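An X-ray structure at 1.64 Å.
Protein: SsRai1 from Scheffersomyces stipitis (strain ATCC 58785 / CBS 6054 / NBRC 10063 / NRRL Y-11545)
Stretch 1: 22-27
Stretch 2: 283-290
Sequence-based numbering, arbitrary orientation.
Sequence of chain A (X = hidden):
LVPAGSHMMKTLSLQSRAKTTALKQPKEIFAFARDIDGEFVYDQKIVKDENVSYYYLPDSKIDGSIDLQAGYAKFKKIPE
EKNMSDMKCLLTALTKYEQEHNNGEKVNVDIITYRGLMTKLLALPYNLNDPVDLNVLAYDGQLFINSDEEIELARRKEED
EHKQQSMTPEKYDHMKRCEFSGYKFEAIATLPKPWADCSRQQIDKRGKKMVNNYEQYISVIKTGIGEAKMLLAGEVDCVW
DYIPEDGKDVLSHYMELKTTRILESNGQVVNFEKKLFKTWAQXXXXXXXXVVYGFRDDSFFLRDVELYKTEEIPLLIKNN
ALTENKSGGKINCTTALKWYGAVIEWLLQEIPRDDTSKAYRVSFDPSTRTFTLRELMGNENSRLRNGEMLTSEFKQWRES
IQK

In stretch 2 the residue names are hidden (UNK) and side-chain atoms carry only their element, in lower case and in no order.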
# COMPACT_ATOMS: atom_id res chain seq x y z
N ALA A 22 16.36 -1.44 13.25
CA ALA A 22 17.02 -2.07 14.39
C ALA A 22 16.04 -2.71 15.37
O ALA A 22 15.01 -2.12 15.70
CB ALA A 22 17.89 -1.04 15.11
N LEU A 23 16.37 -3.91 15.83
CA LEU A 23 15.56 -4.59 16.84
C LEU A 23 15.52 -3.78 18.13
O LEU A 23 16.56 -3.36 18.65
CB LEU A 23 16.10 -6.00 17.12
CG LEU A 23 15.92 -7.04 16.01
CD1 LEU A 23 16.80 -8.27 16.26
CD2 LEU A 23 14.46 -7.45 15.89
N LYS A 24 14.31 -3.57 18.64
CA LYS A 24 14.12 -2.89 19.92
C LYS A 24 14.05 -3.94 21.02
O LYS A 24 13.42 -4.98 20.85
CB LYS A 24 12.81 -2.11 19.91
CG LYS A 24 12.59 -1.27 18.67
CD LYS A 24 13.52 -0.09 18.63
CE LYS A 24 13.35 0.70 17.35
NZ LYS A 24 14.46 1.68 17.17
N GLN A 25 14.70 -3.67 22.15
CA GLN A 25 14.63 -4.60 23.28
C GLN A 25 13.57 -4.16 24.28
O GLN A 25 13.72 -3.14 24.95
CB GLN A 25 15.98 -4.71 23.99
CG GLN A 25 15.91 -5.43 25.34
CD GLN A 25 15.56 -6.91 25.20
OE1 GLN A 25 16.25 -7.65 24.50
NE2 GLN A 25 14.50 -7.34 25.89
N PRO A 26 12.49 -4.94 24.39
CA PRO A 26 11.42 -4.59 25.33
C PRO A 26 11.90 -4.68 26.78
O PRO A 26 12.83 -5.44 27.11
CB PRO A 26 10.35 -5.65 25.08
CG PRO A 26 10.69 -6.25 23.76
CD PRO A 26 12.17 -6.14 23.61
N LYS A 27 11.25 -3.90 27.64
CA LYS A 27 11.57 -3.90 29.06
C LYS A 27 10.29 -3.75 29.88
O LYS A 27 9.50 -2.84 29.63
CB LYS A 27 12.54 -2.76 29.38
CG LYS A 27 12.67 -2.47 30.86
CD LYS A 27 13.58 -1.26 31.11
CE LYS A 27 13.64 -0.95 32.60
NZ LYS A 27 14.66 0.08 32.93
N UNK A 283 4.84 -13.36 21.21
CA UNK A 283 6.04 -13.43 22.03
C UNK A 283 7.09 -12.42 21.60
O UNK A 283 7.73 -11.78 22.43
c UNK A 283 6.62 -14.84 22.02
s UNK A 283 5.55 -15.99 22.92
N UNK A 284 7.22 -12.24 20.28
CA UNK A 284 8.18 -11.29 19.74
C UNK A 284 7.85 -9.86 20.20
O UNK A 284 8.74 -9.11 20.63
c UNK A 284 8.20 -11.36 18.21
c UNK A 284 10.47 -10.61 17.51
c UNK A 284 9.46 -8.26 16.46
c UNK A 284 11.32 -9.69 16.93
c UNK A 284 9.11 -10.37 17.58
c UNK A 284 10.81 -8.52 16.40
c UNK A 284 8.61 -9.19 17.05
N UNK A 285 6.58 -9.49 20.10
CA UNK A 285 6.14 -8.16 20.52
C UNK A 285 6.35 -7.92 22.00
O UNK A 285 6.67 -6.80 22.41
c UNK A 285 2.85 -7.75 18.46
c UNK A 285 4.36 -7.80 18.68
c UNK A 285 4.67 -7.93 20.17
c UNK A 285 5.02 -6.54 18.13
N UNK A 286 6.17 -8.97 22.81
CA UNK A 286 6.29 -8.82 24.26
C UNK A 286 7.70 -9.05 24.79
O UNK A 286 7.93 -8.84 25.98
c UNK A 286 3.90 -9.31 25.09
s UNK A 286 3.65 -7.75 25.95
c UNK A 286 3.93 -8.15 27.68
c UNK A 286 5.34 -9.78 24.99
N UNK A 287 8.61 -9.51 23.94
CA UNK A 287 9.95 -9.85 24.39
C UNK A 287 10.01 -11.14 25.20
O UNK A 287 10.92 -11.32 26.02
N UNK A 288 9.04 -12.03 24.99
CA UNK A 288 9.05 -13.35 25.63
C UNK A 288 9.92 -14.27 24.79
O UNK A 288 9.70 -14.40 23.59
c UNK A 288 7.67 -15.36 26.36
c UNK A 288 7.63 -13.95 25.74
c UNK A 288 7.08 -12.67 27.86
c UNK A 288 6.67 -13.02 26.50
N UNK A 289 10.89 -14.93 25.41
CA UNK A 289 11.95 -15.63 24.68
C UNK A 289 11.75 -17.14 24.58
O UNK A 289 12.46 -17.80 23.84
c UNK A 289 15.07 -13.66 25.98
c UNK A 289 13.32 -15.36 25.33
c UNK A 289 16.57 -11.78 26.54
c UNK A 289 13.68 -13.87 25.37
n UNK A 289 17.56 -12.63 26.81
n UNK A 289 16.77 -10.47 26.67
n UNK A 289 15.39 -12.24 26.15
N UNK A 290 10.81 -17.67 25.35
CA UNK A 290 10.58 -19.12 25.36
C UNK A 290 9.10 -19.45 25.25
O UNK A 290 8.26 -18.77 25.83
c UNK A 290 14.49 -20.26 28.54
c UNK A 290 12.67 -19.77 26.79
c UNK A 290 11.14 -19.75 26.64
n UNK A 290 15.52 -20.09 27.47
c UNK A 290 13.08 -20.58 28.03
O HOH W 1 13.37 -10.21 26.41

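Position 283 carries two side-chain atoms, a carbon followed by a sulfur, and lies too far from stretch 1 to touch it. One carbon ending in sulfur defines Cys-283, which is buried and belongs to the last turn of a helix that begins earlier in the chain.

At position 284 a single carbon leads into a ring of six carbons with no further atom attached. The CA-to-CB bond points sideways relative to stretch 1, but the ring reaches out to it, and its far carbon lies 3.8 Å from Leu-23 CD2. An all-carbon six-membered ring without a hydroxyl oxygen is that of Phe-284. The leucine methyl approaches CZ at the edge of the ring, near its plane, so the contact is apolar packing against the edge and not against a face.

Position 285 has four carbons forked at the second. The CA-to-CB bond points away from stretch 1, and the residue faces the partner through its backbone, with the O of position 285 4.3 Å from Pro-26 CG. The fork at the second carbon is the pattern of leucine, and Leu-285 is buried.

Position 286 shows an unbranched chain of two carbons, a sulfur and a last carbon. Its CA-to-CB bond points away from stretch 1, leaving the carbonyl O of position 286 4.1 Å from Pro-26 CB. This thioether is Met-286, with all three chi angles in m. It too is buried.

Position 287 has no side-chain atoms at all. The CA of position 287 comes within 3.7 Å of Pro-26 CG, and an ideal CB would point toward stretch 1 and sit only 2.9 Å from that same Pro-26 CG, a clash. The phi of 73° independently favours glycine. The residue is therefore Gly-287. This is the first residue to leave helical geometry, in a Schellman motif: the backbone N of position 288 bonds to Cys-283 O at 2.9 Å, while the bond from Gly-287 N to Phe-284 O, at 3.3 Å, is weak.

At position 288, already included in that motif, four carbons fork at the first, with one arm two carbons long. This beta-branched pattern identifies Ile-288, which is buried and out of reach of stretch 1.

Position 289 has three carbons, a nitrogen, and a carbon bearing two more nitrogens. One of these terminal nitrogens lies 3.6 Å from Gln-25 OE1. The guanidinium group identifies Arg-289, whose extended chain carries NH2 to this approach.

Position 290 has four carbons in a row ending in nitrogen, the side chain of Lys-290, which touches a crystal neighbour but not stretch 1.

The contact centres on Pro-26, whose ring packs against the glycine backbone where the helix ends. Leu-23 and Phe-284 add an apolar contact. No direct hydrogen bond crosses between the stretches; instead, water 1 links them, accepting from Gln-25 NE2 at 3.1 Å and Arg-289 NE at 2.9 Å while donating to Gly-287 O at 2.7 Å. Gln-25 NE2 also donates to Pro-26 O at 2.8 Å, a bond within stretch 1 that helps hold the amide beside the water. Together the two stretches bury a modest 211 Å².

Stretch 2, residues 283-290: CFLMGIRK
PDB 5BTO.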